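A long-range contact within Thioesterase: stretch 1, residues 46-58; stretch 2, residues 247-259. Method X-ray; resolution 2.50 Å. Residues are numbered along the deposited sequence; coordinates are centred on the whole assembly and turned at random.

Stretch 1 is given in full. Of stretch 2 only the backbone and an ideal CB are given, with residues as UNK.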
# COMPACT_ATOMS: atom_id res chain seq x y z
N PHE D 46 0.81 15.43 3.33
CA PHE D 46 -0.08 14.28 3.30
C PHE D 46 -1.16 14.44 2.25
O PHE D 46 -2.29 13.99 2.44
CB PHE D 46 -0.76 14.11 4.65
CG PHE D 46 0.19 14.04 5.78
CD1 PHE D 46 1.04 12.96 5.91
CD2 PHE D 46 0.24 15.05 6.72
CE1 PHE D 46 1.93 12.88 6.95
CE2 PHE D 46 1.12 14.99 7.76
CZ PHE D 46 1.98 13.89 7.88
N ARG D 47 -0.81 15.08 1.13
CA ARG D 47 -1.69 15.16 -0.02
C ARG D 47 -1.62 13.82 -0.74
O ARG D 47 -0.53 13.30 -1.00
CB ARG D 47 -1.25 16.29 -0.96
CG ARG D 47 -2.33 16.84 -1.88
CD ARG D 47 -1.81 18.00 -2.75
NE ARG D 47 -0.93 17.57 -3.85
CZ ARG D 47 0.40 17.41 -3.79
NH1 ARG D 47 1.09 17.63 -2.67
NH2 ARG D 47 1.07 17.03 -4.88
N GLY D 48 -2.77 13.25 -1.05
CA GLY D 48 -2.84 12.01 -1.78
C GLY D 48 -2.97 10.78 -0.90
O GLY D 48 -3.32 9.72 -1.40
N TRP D 49 -2.68 10.92 0.39
CA TRP D 49 -2.68 9.78 1.29
C TRP D 49 -4.04 9.11 1.41
O TRP D 49 -4.10 7.89 1.46
CB TRP D 49 -2.22 10.19 2.69
CG TRP D 49 -0.75 10.28 2.82
CD1 TRP D 49 0.12 10.78 1.90
CD2 TRP D 49 0.03 9.90 3.95
NE1 TRP D 49 1.40 10.71 2.38
CE2 TRP D 49 1.38 10.17 3.64
CE3 TRP D 49 -0.28 9.34 5.19
CZ2 TRP D 49 2.43 9.90 4.52
CZ3 TRP D 49 0.76 9.06 6.08
CH2 TRP D 49 2.10 9.34 5.74
N GLN D 50 -5.12 9.89 1.46
CA GLN D 50 -6.46 9.32 1.64
C GLN D 50 -6.77 8.31 0.55
O GLN D 50 -7.27 7.22 0.82
CB GLN D 50 -7.54 10.40 1.63
CG GLN D 50 -8.96 9.86 1.89
CD GLN D 50 -9.09 9.21 3.26
OE1 GLN D 50 -8.55 9.70 4.24
NE2 GLN D 50 -9.80 8.09 3.32
N GLU D 51 -6.46 8.70 -0.69
CA GLU D 51 -6.72 7.88 -1.86
C GLU D 51 -5.97 6.56 -1.80
O GLU D 51 -6.49 5.53 -2.24
CB GLU D 51 -6.30 8.64 -3.13
CG GLU D 51 -7.22 9.79 -3.55
CD GLU D 51 -7.03 11.09 -2.74
OE1 GLU D 51 -5.93 11.31 -2.17
OE2 GLU D 51 -7.99 11.89 -2.67
N ARG D 52 -4.75 6.59 -1.26
CA ARG D 52 -3.87 5.42 -1.24
C ARG D 52 -4.15 4.43 -0.12
O ARG D 52 -3.53 3.36 -0.08
CB ARG D 52 -2.41 5.84 -1.09
CG ARG D 52 -1.91 6.73 -2.19
CD ARG D 52 -1.98 6.07 -3.56
NE ARG D 52 -1.02 6.71 -4.45
CZ ARG D 52 0.27 6.41 -4.51
NH1 ARG D 52 1.06 7.07 -5.35
NH2 ARG D 52 0.78 5.45 -3.74
N LEU D 53 -5.05 4.77 0.79
CA LEU D 53 -5.30 3.93 1.96
C LEU D 53 -6.72 3.39 2.02
O LEU D 53 -6.97 2.42 2.74
CB LEU D 53 -4.96 4.67 3.25
CG LEU D 53 -3.50 5.12 3.44
CD1 LEU D 53 -3.34 5.81 4.78
CD2 LEU D 53 -2.49 3.96 3.34
N GLY D 54 -7.64 3.99 1.28
CA GLY D 54 -9.01 3.49 1.19
C GLY D 54 -9.96 4.09 2.22
O GLY D 54 -9.65 5.11 2.84
N ASP D 55 -11.10 3.44 2.40
CA ASP D 55 -12.23 4.02 3.14
C ASP D 55 -12.42 3.48 4.56
O ASP D 55 -13.41 3.83 5.22
CB ASP D 55 -13.53 3.81 2.34
CG ASP D 55 -13.42 4.26 0.88
OD1 ASP D 55 -12.51 5.05 0.56
OD2 ASP D 55 -14.25 3.81 0.05
N GLU D 56 -11.51 2.64 5.04
CA GLU D 56 -11.55 2.13 6.43
C GLU D 56 -10.69 2.97 7.38
O GLU D 56 -10.59 2.67 8.57
CB GLU D 56 -11.07 0.68 6.50
CG GLU D 56 -11.74 -0.27 5.50
CD GLU D 56 -13.16 -0.61 5.88
OE1 GLU D 56 -13.35 -1.29 6.92
OE2 GLU D 56 -14.09 -0.22 5.13
N VAL D 57 -10.03 3.98 6.82
CA VAL D 57 -9.17 4.88 7.58
C VAL D 57 -9.39 6.29 7.03
O VAL D 57 -9.25 6.52 5.83
CB VAL D 57 -7.68 4.45 7.48
CG1 VAL D 57 -7.13 4.67 6.07
CG2 VAL D 57 -6.83 5.16 8.51
N ALA D 58 -9.80 7.20 7.90
CA ALA D 58 -9.91 8.61 7.55
C ALA D 58 -8.59 9.28 7.95
O ALA D 58 -8.19 9.23 9.11
CB ALA D 58 -11.09 9.27 8.28
N UNK D 247 9.79 5.28 -1.99
CA UNK D 247 9.68 5.05 -0.54
C UNK D 247 8.46 5.73 0.11
O UNK D 247 8.00 5.29 1.16
CB UNK D 247 10.95 5.55 0.15
N UNK D 248 7.95 6.79 -0.49
CA UNK D 248 6.67 7.35 -0.05
C UNK D 248 5.58 6.33 -0.33
O UNK D 248 4.67 6.15 0.49
CB UNK D 248 6.37 8.68 -0.75
N UNK D 249 5.66 5.71 -1.50
CA UNK D 249 4.76 4.61 -1.91
C UNK D 249 4.86 3.42 -0.95
O UNK D 249 3.84 2.88 -0.54
CB UNK D 249 5.09 4.15 -3.33
N UNK D 250 6.09 3.03 -0.58
CA UNK D 250 6.27 1.90 0.34
C UNK D 250 5.81 2.21 1.76
O UNK D 250 5.12 1.39 2.36
CB UNK D 250 7.74 1.48 0.37
N UNK D 251 6.19 3.37 2.29
CA UNK D 251 5.67 3.80 3.60
C UNK D 251 4.17 3.60 3.63
O UNK D 251 3.66 2.93 4.51
CB UNK D 251 6.02 5.26 3.89
N UNK D 252 3.48 4.16 2.64
CA UNK D 252 2.01 4.07 2.55
C UNK D 252 1.46 2.64 2.49
O UNK D 252 0.34 2.38 2.95
CB UNK D 252 1.53 4.83 1.31
N UNK D 253 2.24 1.73 1.91
CA UNK D 253 1.81 0.35 1.74
C UNK D 253 1.99 -0.39 3.05
O UNK D 253 1.10 -1.14 3.47
CB UNK D 253 2.59 -0.34 0.62
N UNK D 254 3.12 -0.16 3.71
CA UNK D 254 3.31 -0.65 5.09
C UNK D 254 2.21 -0.17 6.04
O UNK D 254 1.67 -0.95 6.81
CB UNK D 254 4.67 -0.20 5.62
N UNK D 255 1.85 1.11 5.97
CA UNK D 255 0.77 1.63 6.80
C UNK D 255 -0.51 0.85 6.54
O UNK D 255 -1.23 0.48 7.47
CB UNK D 255 0.55 3.12 6.53
N UNK D 256 -0.77 0.57 5.27
CA UNK D 256 -1.96 -0.17 4.87
C UNK D 256 -2.05 -1.58 5.43
O UNK D 256 -3.17 -2.08 5.62
CB UNK D 256 -2.02 -0.24 3.34
N UNK D 257 -0.90 -2.20 5.70
CA UNK D 257 -0.86 -3.57 6.25
C UNK D 257 -1.14 -3.65 7.74
O UNK D 257 -1.75 -4.62 8.19
CB UNK D 257 0.51 -4.19 5.98
N UNK D 258 -0.69 -2.66 8.51
CA UNK D 258 -0.89 -2.65 9.97
C UNK D 258 -2.18 -1.95 10.43
O UNK D 258 -2.69 -2.23 11.52
CB UNK D 258 0.31 -1.97 10.64
N UNK D 259 -2.72 -1.06 9.60
CA UNK D 259 -3.96 -0.35 9.90
C UNK D 259 -5.15 -1.29 10.05
O UNK D 259 -5.87 -1.56 9.07
CB UNK D 259 -4.25 0.68 8.80

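Positions 247 to 258 of stretch 2 are the end of a helix that begins earlier in the chain, and this helix lies against the short, weakly bonded helix 49-53 of stretch 1 at 52° between their directions. Position 247 has nothing of stretch 1 within reach of its CB, so the contact sets no preference; it is Ser247.

At position 248 CA-to-CB points sideways, and no atom of stretch 1 lies close to the CB. The carbonyl of Arg47 and the edge of the Trp49 indole are far off, so only a very long donor suits, above all arginine; lysine would barely reach the carbonyl or fall just short. The residue is Arg248, extended (chi1 to chi3 all t), whose NH2 gives a weak hydrogen bond to Arg47 O at 2.9 Å. The backbone at Gly48 already calls for glycine; a CB there would in addition clash with Arg248 NH2, at 2.9 Å.

Position 249 also points sideways, its CB 4.5 Å from Arg52 NH2. A short acid or a neutral acceptor would suit this charge. Asp249 forms a salt bridge: Arg52 NH2 to Asp249 OD1 is very short, 2.5 Å, and Arg52 NH1 adds a weak bond to the same oxygen. The acid also helps offset the like charges of Arg52 NH1 and Arg248 NH1, 3.7 Å apart.

Position 250 is out of reach and could be almost anything; it is Arg250.

Position 251 points toward stretch 1, but across a gap that a branched or long apolar side chain could span to the six-membered ring of Trp49. Leu251 does so, with CD2 3.6 Å from Trp49 CH2.

At position 252 CA-to-CB points sideways, yet the CB is 4.6 Å from Leu53 CD2 and 4.7 Å from Arg52 CB, with the indole face beyond: a place for leucine, isoleucine or methionine. Leu252 (chi1 m, chi2 t) lays CD2 over that face, 3.6 Å from the centroid of the Trp49 five-membered ring, in a CH-pi contact.

Position 253 points away and is Ala253; 254, out of reach, is His254.

Position 255 points toward stretch 1, its CB 4.5 Å from Leu53 CD2, and calls for an apolar group. Leu255 brings CD1 3.6 Å from Trp49 CZ3, so that Trp49 sits as a knob among 248, 251, 252 and 255.

At position 256 the backbone comes close to Leu53, which suits a small residue such as glycine or alanine; stretch 1 does not demand glycine, since an ideal CB would lie 4.2 Å from Leu53 CD2. Gly256 leaves its N 4.3 Å from Leu53 CD2.

Positions 257 and 258 are out of reach: Thr257 and Glu258.

Position 259 points toward Val57 and Leu53, inviting a medium apolar side chain. Leu259 packs CD2 3.8 Å from Val57 CG2 and CD1 4.1 Å from Leu53 CD1.

Stretch 2 247-259: SRDRLLAHLGTEL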
# COMPACT_ATOMS: atom_id res chain seq x y z
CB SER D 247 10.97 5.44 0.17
OG SER D 247 11.47 6.66 -0.32
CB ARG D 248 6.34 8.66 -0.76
CG ARG D 248 4.87 9.04 -0.68
CD ARG D 248 4.57 10.29 -1.43
NE ARG D 248 3.20 10.73 -1.21
CZ ARG D 248 2.15 10.40 -1.95
NH1 ARG D 248 2.27 9.59 -3.00
NH2 ARG D 248 0.94 10.89 -1.63
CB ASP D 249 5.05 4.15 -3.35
CG ASP D 249 4.41 5.05 -4.40
OD1 ASP D 249 3.18 5.26 -4.34
OD2 ASP D 249 5.12 5.51 -5.32
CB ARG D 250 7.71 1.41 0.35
CG ARG D 250 7.97 0.22 -0.55
CD ARG D 250 9.18 -0.60 -0.07
NE ARG D 250 9.31 -1.88 -0.79
CZ ARG D 250 9.76 -2.00 -2.05
NH1 ARG D 250 10.12 -0.93 -2.76
NH2 ARG D 250 9.83 -3.21 -2.60
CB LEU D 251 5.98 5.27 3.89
CG LEU D 251 5.17 5.88 5.05
CD1 LEU D 251 5.83 5.56 6.36
CD2 LEU D 251 5.00 7.36 4.92
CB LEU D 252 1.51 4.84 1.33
CG LEU D 252 1.51 6.36 1.46
CD1 LEU D 252 1.23 7.00 0.12
CD2 LEU D 252 0.48 6.83 2.51
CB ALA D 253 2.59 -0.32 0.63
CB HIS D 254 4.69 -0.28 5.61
CG HIS D 254 5.80 -1.09 5.03
ND1 HIS D 254 5.98 -2.43 5.33
CD2 HIS D 254 6.78 -0.77 4.15
CE1 HIS D 254 7.03 -2.89 4.67
NE2 HIS D 254 7.53 -1.91 3.95
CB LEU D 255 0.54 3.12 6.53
CG LEU D 255 1.67 4.07 6.99
CD1 LEU D 255 1.42 5.51 6.53
CD2 LEU D 255 1.88 4.02 8.49
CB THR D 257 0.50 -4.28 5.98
OG1 THR D 257 1.60 -3.47 6.42
CG2 THR D 257 0.66 -4.61 4.51
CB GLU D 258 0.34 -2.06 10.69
CG GLU D 258 1.45 -3.08 10.95
CD GLU D 258 2.85 -2.47 10.89
OE1 GLU D 258 3.07 -1.40 11.51
OE2 GLU D 258 3.73 -3.06 10.21
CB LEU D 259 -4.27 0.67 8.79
CG LEU D 259 -3.56 2.02 8.87
CD1 LEU D 259 -3.67 2.75 7.55
CD2 LEU D 259 -4.15 2.85 9.98
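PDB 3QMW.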